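PDB 2J4D: cryptochrome DASH, chloroplastic/mitochondrial, which binds FAD and a methenyltetrahydrofolate light antenna, repairs cyclobutane pyrimidine dimers in single-stranded DNA by photolyase activity, and may act as a blue-light photoreceptor. Local coordinates for residues L44-D49 against L53-L58; Y72-R77 against G96-C101; E125-L130 against R154-G159; A141-E144 against E149-V152. One frame throughout, in Å; residues are numbered along the deposited sequence.

Contact 1: L44-D49 against L53-L58; sequences LWFRND and LDNDAL
Apolar contact is made by Leu44, whose two methyl branches divide their work over the first turn of the helix that begins at Asp56. With CG anti to the backbone N (chi1 177°), the leucine fork is turned to the helix: CD1 rests on Ala57 CB at 3.8 Å, while CD2 presses against Leu58 CD1 at 3.5 Å, closer than ordinary van der Waals contact.

The polar contact is indirect. A water donates to Asp49 OD2 over 2.8 Å and accepts from Asn55 ND2 over 2.9 Å, joining carboxylate to amide while lying over one face of the Phe46 ring, toward its rim. Asn55 ND2 also comes within 3.8 Å of Phe46 CE1, the amide plane standing at 90° to the ring, and it donates to the carbonyl of Arg51 as well.

Two further bonds hold these polar groups in place. Asn55 OD1, at the N-cap, takes the hydrogen of Leu58 N at 2.9 Å in a nearly straight bond (170°), although the donor lies well above the carbonyl plane; the same oxygen accepts from His142 NE2. Asp49 OD1 receives Arg47 N at 2.8 Å, met on the syn side but tilted from the carboxylate plane, which ties the aspartate side chain to the backbone of Arg47. Such a strand, running through a short loop into an Asn-capped helix, is the opening beta-alpha step of the Rossmann-like alpha/beta domain of photolyases and cryptochromes.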
loop_
_atom_site.group_PDB
_atom_site.type_symbol
_atom_site.label_atom_id
_atom_site.label_comp_id
_atom_site.label_asym_id
_atom_site.label_seq_id
_atom_site.Cartn_x
_atom_site.Cartn_y
_atom_site.Cartn_z
ATOM N N LEU A 44 15.782 -0.085 -15.944
ATOM C CA LEU A 44 14.813 0.501 -15.024
ATOM C C LEU A 44 14.370 -0.630 -14.096
ATOM O O LEU A 44 13.725 -1.591 -14.525
ATOM C CB LEU A 44 13.595 1.059 -15.772
ATOM C CG LEU A 44 12.476 1.647 -14.896
ATOM C CD1 LEU A 44 13.018 2.753 -13.995
ATOM C CD2 LEU A 44 11.369 2.193 -15.806
ATOM N N TRP A 45 14.732 -0.510 -12.827
ATOM C CA TRP A 45 14.407 -1.526 -11.829
ATOM C C TRP A 45 13.150 -1.156 -11.037
ATOM O O TRP A 45 13.148 -0.200 -10.255
ATOM C CB TRP A 45 15.624 -1.718 -10.912
ATOM C CG TRP A 45 15.402 -2.560 -9.684
ATOM C CD1 TRP A 45 14.592 -3.649 -9.560
ATOM C CD2 TRP A 45 16.024 -2.374 -8.408
ATOM N NE1 TRP A 45 14.668 -4.154 -8.279
ATOM C CE2 TRP A 45 15.541 -3.391 -7.553
ATOM C CE3 TRP A 45 16.951 -1.446 -7.904
ATOM C CZ2 TRP A 45 15.951 -3.507 -6.216
ATOM C CZ3 TRP A 45 17.360 -1.562 -6.578
ATOM C CH2 TRP A 45 16.859 -2.586 -5.749
ATOM N N PHE A 46 12.088 -1.928 -11.268
ATOM C CA PHE A 46 10.797 -1.736 -10.612
ATOM C C PHE A 46 10.723 -2.458 -9.270
ATOM O O PHE A 46 11.239 -3.565 -9.116
ATOM C CB PHE A 46 9.663 -2.289 -11.494
ATOM C CG PHE A 46 9.234 -1.370 -12.617
ATOM C CD1 PHE A 46 8.251 -0.404 -12.407
ATOM C CD2 PHE A 46 9.762 -1.519 -13.898
ATOM C CE1 PHE A 46 7.789 0.398 -13.453
ATOM C CE2 PHE A 46 9.311 -0.723 -14.959
ATOM C CZ PHE A 46 8.320 0.239 -14.737
ATOM N N ARG A 47 10.075 -1.819 -8.303
ATOM C CA ARG A 47 9.861 -2.424 -6.998
ATOM C C ARG A 47 8.402 -2.178 -6.638
ATOM O O ARG A 47 7.535 -2.923 -7.093
ATOM C CB ARG A 47 10.820 -1.847 -5.960
ATOM C CG ARG A 47 12.190 -2.542 -6.016
ATOM C CD ARG A 47 12.981 -2.390 -4.714
ATOM N NE ARG A 47 13.481 -1.033 -4.563
ATOM C CZ ARG A 47 14.295 -0.634 -3.595
ATOM N NH1 ARG A 47 14.707 -1.488 -2.667
ATOM N NH2 ARG A 47 14.726 0.623 -3.582
ATOM N N ASN A 48 8.110 -1.148 -5.849
ATOM C CA ASN A 48 6.715 -0.865 -5.527
ATOM C C ASN A 48 6.279 0.432 -6.191
ATOM O O ASN A 48 5.752 1.341 -5.559
ATOM C CB ASN A 48 6.497 -0.836 -4.010
ATOM C CG ASN A 48 6.275 -2.238 -3.439
ATOM O OD1 ASN A 48 5.227 -2.857 -3.665
ATOM N ND2 ASN A 48 7.265 -2.753 -2.727
ATOM N N ASP A 49 6.511 0.480 -7.498
ATOM C CA ASP A 49 6.177 1.621 -8.336
ATOM C C ASP A 49 5.715 1.031 -9.667
ATOM O O ASP A 49 6.148 1.456 -10.741
ATOM C CB ASP A 49 7.421 2.505 -8.523
ATOM C CG ASP A 49 8.640 1.725 -9.043
ATOM O OD1 ASP A 49 8.620 0.478 -9.057
ATOM O OD2 ASP A 49 9.637 2.372 -9.426
ATOM N N LEU A 53 2.310 5.877 -15.492
ATOM C CA LEU A 53 1.948 7.264 -15.186
ATOM C C LEU A 53 2.729 7.877 -14.030
ATOM O O LEU A 53 3.032 7.206 -13.041
ATOM C CB LEU A 53 0.460 7.383 -14.834
ATOM C CG LEU A 53 -0.611 7.511 -15.913
ATOM C CD1 LEU A 53 -1.950 7.749 -15.240
ATOM C CD2 LEU A 53 -0.288 8.670 -16.845
ATOM N N ASP A 54 3.039 9.164 -14.165
ATOM C CA ASP A 54 3.720 9.913 -13.118
ATOM C C ASP A 54 4.838 9.119 -12.450
ATOM O O ASP A 54 4.921 9.048 -11.220
ATOM C CB ASP A 54 2.676 10.351 -12.081
ATOM C CG ASP A 54 3.263 11.216 -10.985
ATOM O OD1 ASP A 54 4.142 12.047 -11.289
ATOM O OD2 ASP A 54 2.834 11.078 -9.822
ATOM N N ASN A 55 5.694 8.523 -13.271
ATOM C CA ASN A 55 6.813 7.727 -12.782
ATOM C C ASN A 55 8.118 8.445 -13.123
ATOM O O ASN A 55 8.574 8.383 -14.268
ATOM C CB ASN A 55 6.806 6.347 -13.452
ATOM C CG ASN A 55 7.843 5.406 -12.859
ATOM O OD1 ASN A 55 8.920 5.831 -12.462
ATOM N ND2 ASN A 55 7.523 4.124 -12.809
ATOM N N ASP A 56 8.708 9.120 -12.134
ATOM C CA ASP A 56 9.958 9.853 -12.331
ATOM C C ASP A 56 11.155 8.977 -12.664
ATOM O O ASP A 56 12.061 9.409 -13.384
ATOM C CB ASP A 56 10.307 10.686 -11.094
ATOM C CG ASP A 56 9.463 11.929 -10.977
ATOM O OD1 ASP A 56 9.106 12.501 -12.025
ATOM O OD2 ASP A 56 9.167 12.342 -9.842
ATOM N N ALA A 57 11.189 7.762 -12.123
ATOM C CA ALA A 57 12.313 6.875 -12.419
ATOM C C ALA A 57 12.275 6.524 -13.909
ATOM O O ALA A 57 13.301 6.557 -14.595
ATOM C CB ALA A 57 12.237 5.609 -11.558
ATOM N N LEU A 58 11.083 6.188 -14.399
ATOM C CA LEU A 58 10.883 5.862 -15.807
ATOM C C LEU A 58 11.228 7.078 -16.666
ATOM O O LEU A 58 11.900 6.964 -17.690
ATOM C CB LEU A 58 9.425 5.469 -16.055
ATOM C CG LEU A 58 8.989 5.300 -17.515
ATOM C CD1 LEU A 58 9.800 4.194 -18.169
ATOM C CD2 LEU A 58 7.500 4.967 -17.576
HETATM O O HOH W 1 9.886 2.501 -12.167
#

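Contact 2: Y72-R77 against G96-C101; sequences YCLDPR and GFLMEC
Tyr72 and Leu98 both hold CG trans to the backbone N (chi1 178° and 164°), and this sends the phenol out from the strand and the isobutyl group out from the helix to meet from opposite directions. The meeting point is the phenol oxygen: Tyr72 OH lies 3.7 Å from Leu98 CD2 and 3.9 Å from Leu98 CD1, so the leucine fork straddles it. Beside this pair, Leu74 CD1 lies in the plane of the Tyr72 ring at its edge. The same methyl touches Leu98 CD2 at 4.1 Å and Met99 CE, also at 4.1 Å; the methionine chain, bent at chi2 and chi3, carries its methyl there. Contact is thus carried by side-chain ends alone, in keeping with axes that stay 12.0 Å apart and run nearly antiparallel (154°).

Past the strand, Asp75 fixes the following turn. Its OD1 accepts from Arg77 N at 2.9 Å, making an Asx turn, and the guanidinium grips the carboxylate side-on, with Arg77 NE to Asp75 OD1 and Arg77 NH2 to Asp75 OD2 in a salt bridge.

Strand 67-74 pairs in parallel with strand 117-120, Cys73 packs from its other side on helix 123-134, and on helix 92-111 the Phe97 ring meets Trp291 edge-to-face.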
loop_
_atom_site.group_PDB
_atom_site.type_symbol
_atom_site.label_atom_id
_atom_site.label_comp_id
_atom_site.label_asym_id
_atom_site.label_seq_id
_atom_site.Cartn_x
_atom_site.Cartn_y
_atom_site.Cartn_z
ATOM N N TYR A 72 11.777 -6.435 -13.408
ATOM C CA TYR A 72 11.169 -6.653 -12.104
ATOM C C TYR A 72 11.752 -7.971 -11.627
ATOM O O TYR A 72 11.754 -8.960 -12.369
ATOM C CB TYR A 72 9.649 -6.788 -12.145
ATOM C CG TYR A 72 9.087 -7.066 -10.760
ATOM C CD1 TYR A 72 8.900 -6.032 -9.837
ATOM C CD2 TYR A 72 8.819 -8.370 -10.343
ATOM C CE1 TYR A 72 8.464 -6.296 -8.533
ATOM C CE2 TYR A 72 8.382 -8.647 -9.045
ATOM C CZ TYR A 72 8.210 -7.608 -8.147
ATOM O OH TYR A 72 7.803 -7.890 -6.864
ATOM N N CYS A 73 12.268 -7.978 -10.403
ATOM C CA CYS A 73 12.840 -9.189 -9.830
ATOM C C CYS A 73 11.925 -9.722 -8.754
ATOM O O CYS A 73 11.565 -9.004 -7.820
ATOM C CB CYS A 73 14.203 -8.913 -9.191
ATOM S SG CYS A 73 15.435 -8.255 -10.315
ATOM N N LEU A 74 11.537 -10.981 -8.881
ATOM C CA LEU A 74 10.704 -11.562 -7.857
ATOM C C LEU A 74 11.704 -12.059 -6.810
ATOM O O LEU A 74 12.277 -13.143 -6.937
ATOM C CB LEU A 74 9.888 -12.711 -8.417
ATOM C CG LEU A 74 8.810 -13.052 -7.399
ATOM C CD1 LEU A 74 7.626 -12.097 -7.523
ATOM C CD2 LEU A 74 8.383 -14.455 -7.639
ATOM N N ASP A 75 11.920 -11.223 -5.798
ATOM C CA ASP A 75 12.867 -11.463 -4.708
ATOM C C ASP A 75 12.400 -12.616 -3.827
ATOM O O ASP A 75 11.344 -12.531 -3.207
ATOM C CB ASP A 75 12.963 -10.184 -3.868
ATOM C CG ASP A 75 14.151 -10.173 -2.923
ATOM O OD1 ASP A 75 14.496 -11.237 -2.370
ATOM O OD2 ASP A 75 14.724 -9.076 -2.723
ATOM N N PRO A 76 13.187 -13.702 -3.749
ATOM C CA PRO A 76 12.799 -14.850 -2.918
ATOM C C PRO A 76 12.520 -14.500 -1.451
ATOM O O PRO A 76 11.720 -15.157 -0.780
ATOM C CB PRO A 76 13.982 -15.816 -3.083
ATOM C CG PRO A 76 15.146 -14.906 -3.394
ATOM C CD PRO A 76 14.523 -13.901 -4.341
ATOM N N ARG A 77 13.169 -13.457 -0.952
ATOM C CA ARG A 77 12.972 -13.049 0.433
ATOM C C ARG A 77 11.550 -12.530 0.678
ATOM O O ARG A 77 11.069 -12.546 1.803
ATOM C CB ARG A 77 14.005 -11.985 0.812
ATOM C CG ARG A 77 15.426 -12.538 0.880
ATOM C CD ARG A 77 16.488 -11.442 0.864
ATOM N NE ARG A 77 16.482 -10.718 -0.405
ATOM C CZ ARG A 77 17.547 -10.136 -0.942
ATOM N NH1 ARG A 77 18.720 -10.187 -0.320
ATOM N NH2 ARG A 77 17.443 -9.517 -2.108
ATOM N N GLY A 96 -1.413 -12.673 -4.907
ATOM C CA GLY A 96 -2.256 -12.711 -6.090
ATOM C C GLY A 96 -2.411 -11.324 -6.700
ATOM O O GLY A 96 -2.399 -11.162 -7.921
ATOM N N PHE A 97 -2.561 -10.320 -5.846
ATOM C CA PHE A 97 -2.704 -8.938 -6.304
ATOM C C PHE A 97 -1.407 -8.513 -7.014
ATOM O O PHE A 97 -1.447 -7.865 -8.064
ATOM C CB PHE A 97 -2.998 -8.030 -5.102
ATOM C CG PHE A 97 -3.346 -6.609 -5.472
ATOM C CD1 PHE A 97 -4.667 -6.250 -5.771
ATOM C CD2 PHE A 97 -2.366 -5.623 -5.477
ATOM C CE1 PHE A 97 -5.006 -4.925 -6.061
ATOM C CE2 PHE A 97 -2.689 -4.282 -5.770
ATOM C CZ PHE A 97 -4.012 -3.932 -6.060
ATOM N N LEU A 98 -0.255 -8.886 -6.453
ATOM C CA LEU A 98 1.025 -8.550 -7.084
ATOM C C LEU A 98 1.115 -9.121 -8.501
ATOM O O LEU A 98 1.535 -8.424 -9.424
ATOM C CB LEU A 98 2.213 -9.081 -6.258
ATOM C CG LEU A 98 3.575 -9.129 -6.980
ATOM C CD1 LEU A 98 3.994 -7.729 -7.411
ATOM C CD2 LEU A 98 4.642 -9.715 -6.052
ATOM N N MET A 99 0.727 -10.383 -8.686
ATOM C CA MET A 99 0.805 -10.977 -10.022
ATOM C C MET A 99 -0.044 -10.188 -11.016
ATOM O O MET A 99 0.390 -9.934 -12.141
ATOM C CB MET A 99 0.369 -12.454 -10.009
ATOM C CG MET A 99 1.226 -13.356 -9.111
ATOM S SD MET A 99 3.025 -13.141 -9.358
ATOM C CE MET A 99 3.609 -13.124 -7.698
ATOM N N GLU A 100 -1.253 -9.805 -10.616
ATOM C CA GLU A 100 -2.101 -9.021 -11.508
ATOM C C GLU A 100 -1.413 -7.693 -11.834
ATOM O O GLU A 100 -1.488 -7.222 -12.969
ATOM C CB GLU A 100 -3.482 -8.784 -10.877
ATOM C CG GLU A 100 -4.249 -10.089 -10.662
ATOM C CD GLU A 100 -5.649 -9.897 -10.107
ATOM O OE1 GLU A 100 -5.816 -9.173 -9.105
ATOM O OE2 GLU A 100 -6.590 -10.493 -10.672
ATOM N N CYS A 101 -0.734 -7.099 -10.849
ATOM C CA CYS A 101 -0.018 -5.835 -11.071
ATOM C C CYS A 101 1.073 -6.001 -12.125
ATOM O O CYS A 101 1.261 -5.137 -12.981
ATOM C CB CYS A 101 0.643 -5.335 -9.781
ATOM S SG CYS A 101 -0.496 -4.733 -8.510
#

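Contact 3: E125-L130 against R154-G159; sequences EILPSL and RLVNQG
Pro128 and Gly159 form the tight part of this helix pair, with CA atoms only 5.7 Å apart. The proline ring lies directly on the bare glycine backbone: Pro128 CG reaches Gly159 C at 3.6 Å, and Pro128 CB comes equally near, 3.6 Å, to Gly159 O. Having no N-H, Pro128 also breaks the hydrogen-bonding of its own helix, which kinks here. Next to the proline, Leu127 has CG anti to its carbonyl carbon (chi1 -59°), which directs CD1 to the fork of Val156, 3.9 Å from CG1 and 4.0 Å from CG2; this pair is buried too.

The rest is looser. Glu125 and Ser129 are exposed and make no contact across the pair; Arg154, also exposed, turns to Asp151, and Asn157 and Gln158 point away from the other helix.

With axes 8.7 Å apart and running roughly parallel at 28°, helices 123-134 and 147-161 pack side by side on one side of the five-stranded sheet, where Leu127 and Val156 both rest on Trp45 of the central strand 41-46.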
loop_
_atom_site.group_PDB
_atom_site.type_symbol
_atom_site.label_atom_id
_atom_site.label_comp_id
_atom_site.label_asym_id
_atom_site.label_seq_id
_atom_site.Cartn_x
_atom_site.Cartn_y
_atom_site.Cartn_z
ATOM N N GLU A 125 21.801 -9.874 -7.516
ATOM C CA GLU A 125 22.445 -10.893 -8.339
ATOM C C GLU A 125 21.999 -10.728 -9.790
ATOM O O GLU A 125 22.812 -10.794 -10.716
ATOM C CB GLU A 125 22.116 -12.296 -7.807
ATOM C CG GLU A 125 22.883 -12.621 -6.520
ATOM C CD GLU A 125 22.438 -13.907 -5.832
ATOM O OE1 GLU A 125 21.593 -14.640 -6.389
ATOM O OE2 GLU A 125 22.943 -14.186 -4.723
ATOM N N ILE A 126 20.714 -10.467 -9.986
ATOM C CA ILE A 126 20.164 -10.306 -11.329
ATOM C C ILE A 126 20.592 -9.022 -12.041
ATOM O O ILE A 126 21.021 -9.058 -13.198
ATOM C CB ILE A 126 18.624 -10.336 -11.294
ATOM C CG1 ILE A 126 18.144 -11.727 -10.878
ATOM C CG2 ILE A 126 18.057 -9.940 -12.652
ATOM C CD1 ILE A 126 16.685 -11.774 -10.493
ATOM N N LEU A 127 20.473 -7.890 -11.353
ATOM C CA LEU A 127 20.799 -6.605 -11.960
ATOM C C LEU A 127 22.245 -6.408 -12.414
ATOM O O LEU A 127 22.478 -5.958 -13.532
ATOM C CB LEU A 127 20.364 -5.464 -11.031
ATOM C CG LEU A 127 18.862 -5.474 -10.702
ATOM C CD1 LEU A 127 18.553 -4.384 -9.683
ATOM C CD2 LEU A 127 18.048 -5.257 -11.976
ATOM N N PRO A 128 23.236 -6.736 -11.567
ATOM C CA PRO A 128 24.617 -6.540 -12.031
ATOM C C PRO A 128 24.896 -7.365 -13.285
ATOM O O PRO A 128 25.624 -6.931 -14.173
ATOM C CB PRO A 128 25.457 -7.000 -10.838
ATOM C CG PRO A 128 24.575 -6.680 -9.664
ATOM C CD PRO A 128 23.214 -7.164 -10.159
ATOM N N SER A 129 24.303 -8.556 -13.344
ATOM C CA SER A 129 24.471 -9.453 -14.476
ATOM C C SER A 129 23.885 -8.848 -15.752
ATOM O O SER A 129 24.521 -8.862 -16.815
ATOM C CB SER A 129 23.789 -10.787 -14.185
ATOM O OG SER A 129 23.927 -11.665 -15.288
ATOM N N LEU A 130 22.664 -8.328 -15.648
ATOM C CA LEU A 130 22.014 -7.713 -16.795
ATOM C C LEU A 130 22.769 -6.469 -17.228
ATOM O O LEU A 130 22.905 -6.210 -18.424
ATOM C CB LEU A 130 20.561 -7.349 -16.469
ATOM C CG LEU A 130 19.584 -8.515 -16.275
ATOM C CD1 LEU A 130 18.246 -7.985 -15.749
ATOM C CD2 LEU A 130 19.382 -9.246 -17.603
ATOM N N ARG A 154 21.815 -1.292 -1.115
ATOM C CA ARG A 154 23.243 -1.395 -0.843
ATOM C C ARG A 154 23.846 -2.591 -1.588
ATOM O O ARG A 154 24.882 -2.468 -2.235
ATOM C CB ARG A 154 23.481 -1.572 0.659
ATOM C CG ARG A 154 24.938 -1.906 1.032
ATOM C CD ARG A 154 25.075 -2.193 2.532
ATOM N NE ARG A 154 24.457 -3.462 2.920
ATOM C CZ ARG A 154 25.037 -4.652 2.799
ATOM N NH1 ARG A 154 26.261 -4.748 2.302
ATOM N NH2 ARG A 154 24.388 -5.750 3.170
ATOM N N LEU A 155 23.192 -3.745 -1.497
ATOM C CA LEU A 155 23.713 -4.941 -2.153
ATOM C C LEU A 155 23.744 -4.794 -3.674
ATOM O O LEU A 155 24.680 -5.264 -4.332
ATOM C CB LEU A 155 22.898 -6.161 -1.726
ATOM C CG LEU A 155 23.125 -6.474 -0.236
ATOM C CD1 LEU A 155 22.044 -7.388 0.267
ATOM C CD2 LEU A 155 24.506 -7.109 -0.027
ATOM N N VAL A 156 22.738 -4.133 -4.233
ATOM C CA VAL A 156 22.710 -3.917 -5.677
ATOM C C VAL A 156 23.820 -2.939 -6.071
ATOM O O VAL A 156 24.537 -3.144 -7.055
ATOM C CB VAL A 156 21.338 -3.345 -6.134
ATOM C CG1 VAL A 156 21.420 -2.837 -7.572
ATOM C CG2 VAL A 156 20.275 -4.428 -6.036
ATOM N N ASN A 157 23.967 -1.872 -5.298
ATOM C CA ASN A 157 24.991 -0.880 -5.593
ATOM C C ASN A 157 26.388 -1.524 -5.549
ATOM O O ASN A 157 27.213 -1.288 -6.431
ATOM C CB ASN A 157 24.906 0.271 -4.588
ATOM C CG ASN A 157 25.661 1.493 -5.047
ATOM O OD1 ASN A 157 25.620 1.851 -6.223
ATOM N ND2 ASN A 157 26.345 2.150 -4.124
ATOM N N GLN A 158 26.644 -2.345 -4.534
ATOM C CA GLN A 158 27.942 -3.008 -4.411
ATOM C C GLN A 158 28.129 -4.072 -5.497
ATOM O O GLN A 158 29.255 -4.348 -5.931
ATOM C CB GLN A 158 28.091 -3.619 -3.012
ATOM C CG GLN A 158 28.117 -2.550 -1.919
ATOM C CD GLN A 158 28.254 -3.098 -0.510
ATOM O OE1 GLN A 158 28.104 -4.300 -0.271
ATOM N NE2 GLN A 158 28.526 -2.208 0.441
ATOM N N GLY A 159 27.024 -4.662 -5.938
ATOM C CA GLY A 159 27.092 -5.673 -6.981
ATOM C C GLY A 159 27.508 -5.039 -8.296
ATOM O O GLY A 159 28.301 -5.610 -9.057
#

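Contact 4: A141-E144 against E149-V152; sequences AHKE and EVDV. With MHF (5,10-methenyl-6,7,8-trihydrofolic acid), chain D.
Lys143 NZ, which touches Val150 CG1 at 3.5 Å, is gripped by two oxygens. It donates to Glu144 O at 2.9 Å, tilted a little from the carbonyl plane, and it forms a salt bridge with Glu153, one helical turn beyond Glu149. Bends at chi2 and chi4 bring the ammonium round to the carbonyl of the next residue. Val150 CG1 packs against both ends of the bond, since it also lies 3.6 Å from Glu144 O.

Next to this, the aliphatic parts of two acidic side chains meet: Glu144 CB and Glu149 CB are 3.5 Å apart. From there the chains diverge, and the carboxylates, with planes 41° apart, keep Glu144 OE1 and Glu149 OE2 at 5.3 Å. Glu144 turns to a salt bridge with Arg333. Glu149, bent at chi2 (90°), instead faces the pterin of the folate antenna. Its OE2 accepts from the amino group NA2 in an almost straight bond (172°) at 2.5 Å, a distance so short that its exact length is doubtful, while Glu149 OE1 stands 2.7 Å from MHF N3.

Each carboxylate therefore has its own positive or N-H-bearing partner, which would ease the proximity of like charges. The arrangement is consistent with Glu149, on the first turn of helix 147-161, recognising the amino edge of the pterin alongside the other bonds to the antenna.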
loop_
_atom_site.group_PDB
_atom_site.type_symbol
_atom_site.label_atom_id
_atom_site.label_comp_id
_atom_site.label_asym_id
_atom_site.label_seq_id
_atom_site.Cartn_x
_atom_site.Cartn_y
_atom_site.Cartn_z
ATOM N N ALA A 141 15.918 3.454 -10.142
ATOM C CA ALA A 141 14.898 2.867 -9.288
ATOM C C ALA A 141 14.447 3.920 -8.293
ATOM O O ALA A 141 15.120 4.932 -8.094
ATOM C CB ALA A 141 15.449 1.656 -8.549
ATOM N N HIS A 142 13.297 3.685 -7.679
ATOM C CA HIS A 142 12.798 4.609 -6.679
ATOM C C HIS A 142 13.460 4.285 -5.357
ATOM O O HIS A 142 13.717 3.123 -5.048
ATOM C CB HIS A 142 11.282 4.491 -6.549
ATOM C CG HIS A 142 10.543 5.274 -7.584
ATOM N ND1 HIS A 142 10.564 6.652 -7.626
ATOM C CD2 HIS A 142 9.778 4.877 -8.626
ATOM C CE1 HIS A 142 9.841 7.070 -8.650
ATOM N NE2 HIS A 142 9.353 6.013 -9.275
ATOM N N LYS A 143 13.735 5.327 -4.584
ATOM C CA LYS A 143 14.366 5.192 -3.280
ATOM C C LYS A 143 13.354 4.672 -2.270
ATOM O O LYS A 143 12.207 5.126 -2.247
ATOM C CB LYS A 143 14.866 6.560 -2.814
ATOM C CG LYS A 143 15.604 6.552 -1.471
ATOM C CD LYS A 143 17.050 6.083 -1.647
ATOM C CE LYS A 143 17.777 5.990 -0.310
ATOM N NZ LYS A 143 17.256 4.851 0.503
ATOM N N GLU A 144 13.759 3.712 -1.450
ATOM C CA GLU A 144 12.865 3.208 -0.415
ATOM C C GLU A 144 13.395 3.705 0.930
ATOM O O GLU A 144 14.476 4.301 0.994
ATOM C CB GLU A 144 12.780 1.683 -0.461
ATOM C CG GLU A 144 11.907 1.180 -1.600
ATOM C CD GLU A 144 10.417 1.450 -1.373
ATOM O OE1 GLU A 144 10.070 2.168 -0.411
ATOM O OE2 GLU A 144 9.590 0.941 -2.163
ATOM N N GLU A 149 14.621 -2.847 2.564
ATOM C CA GLU A 149 14.707 -2.300 1.221
ATOM C C GLU A 149 16.010 -1.532 0.978
ATOM O O GLU A 149 16.582 -1.608 -0.105
ATOM C CB GLU A 149 13.501 -1.398 0.936
ATOM C CG GLU A 149 12.188 -2.167 0.786
ATOM C CD GLU A 149 11.435 -2.356 2.100
ATOM O OE1 GLU A 149 12.052 -2.339 3.182
ATOM O OE2 GLU A 149 10.200 -2.527 2.047
ATOM N N VAL A 150 16.491 -0.802 1.979
ATOM C CA VAL A 150 17.728 -0.055 1.785
ATOM C C VAL A 150 18.925 -0.998 1.782
ATOM O O VAL A 150 19.965 -0.702 1.190
ATOM C CB VAL A 150 17.895 1.052 2.852
ATOM C CG1 VAL A 150 16.772 2.094 2.677
ATOM C CG2 VAL A 150 17.870 0.458 4.243
ATOM N N ASP A 151 18.779 -2.149 2.424
ATOM C CA ASP A 151 19.869 -3.110 2.423
ATOM C C ASP A 151 19.996 -3.677 1.005
ATOM O O ASP A 151 21.094 -3.883 0.501
ATOM C CB ASP A 151 19.601 -4.233 3.420
ATOM C CG ASP A 151 20.827 -5.107 3.645
ATOM O OD1 ASP A 151 21.910 -4.550 3.933
ATOM O OD2 ASP A 151 20.709 -6.344 3.538
ATOM N N VAL A 152 18.867 -3.924 0.355
ATOM C CA VAL A 152 18.907 -4.432 -1.007
ATOM C C VAL A 152 19.529 -3.377 -1.928
ATOM O O VAL A 152 20.276 -3.715 -2.842
ATOM C CB VAL A 152 17.501 -4.830 -1.505
ATOM C CG1 VAL A 152 17.563 -5.228 -2.985
ATOM C CG2 VAL A 152 16.985 -5.998 -0.665
HETATM N N1 MHF D . 8.817 -4.767 5.941
HETATM C C2 MHF D . 9.478 -4.010 5.001
HETATM N NA2 MHF D . 8.870 -3.758 3.807
HETATM N N3 MHF D . 10.707 -3.518 5.235
HETATM C C4 MHF D . 11.361 -3.770 6.409
HETATM O O4 MHF D . 12.496 -3.317 6.603
HETATM C C4A MHF D . 10.717 -4.567 7.402
HETATM N N5 MHF D . 11.316 -4.928 8.636
HETATM C C6 MHF D . 10.770 -6.038 9.490
HETATM C C7 MHF D . 9.240 -5.827 9.555
HETATM N N8 MHF D . 8.768 -5.826 8.131
HETATM C C8A MHF D . 9.419 -5.058 7.154
HETATM C C9 MHF D . 11.520 -5.948 10.849
HETATM N N10 MHF D . 12.313 -4.703 10.701
HETATM C C11 MHF D . 12.586 -4.557 9.265
HETATM C C12 MHF D . 15.918 -4.488 13.034
HETATM C C13 MHF D . 14.662 -4.814 13.631
HETATM C C14 MHF D . 13.506 -4.905 12.857
HETATM C C15 MHF D . 13.552 -4.680 11.455
HETATM C C16 MHF D . 14.832 -4.373 10.844
HETATM C C17 MHF D . 16.000 -4.282 11.628
HETATM C C MHF D . 17.115 -4.348 13.906
HETATM O O MHF D . 16.992 -4.512 15.115
HETATM N N MHF D . 18.324 -4.025 13.393
HETATM C CA MHF D . 19.475 -3.865 14.280
HETATM C CB MHF D . 20.773 -4.186 13.540
HETATM C CG MHF D . 20.843 -5.591 12.998
HETATM C CD MHF D . 20.686 -6.631 14.084
HETATM O OE1 MHF D . 21.615 -6.767 14.909
HETATM O OE2 MHF D . 19.627 -7.299 14.124
HETATM C CT MHF D . 19.537 -2.429 14.809
HETATM O O1 MHF D . 18.844 -1.557 14.244
HETATM O O2 MHF D . 20.282 -2.182 15.780
#

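From the N terminus, contact 1 closes the tight loop between strand 41-46 and helix 56-63. The chain then enters strand 67-74, neighbour of 41-46 in the sheet, and contact 2 closes a longer loop by bringing helix 92-111 back against it. Both are finished before contact 3 opens. Contact 3 spans helix 123-134 to helix 147-161, and contact 4 is nested within it, joining strand 138-142 to the start of the same second helix. Trp45 beside contact 1 bridges to contact 3, while Arg47 bonds to the backbone of His142 and Glu149 in contact 4. Together they pack helices on both faces of the sheet, and contact 4 alone of the four reaches the antenna.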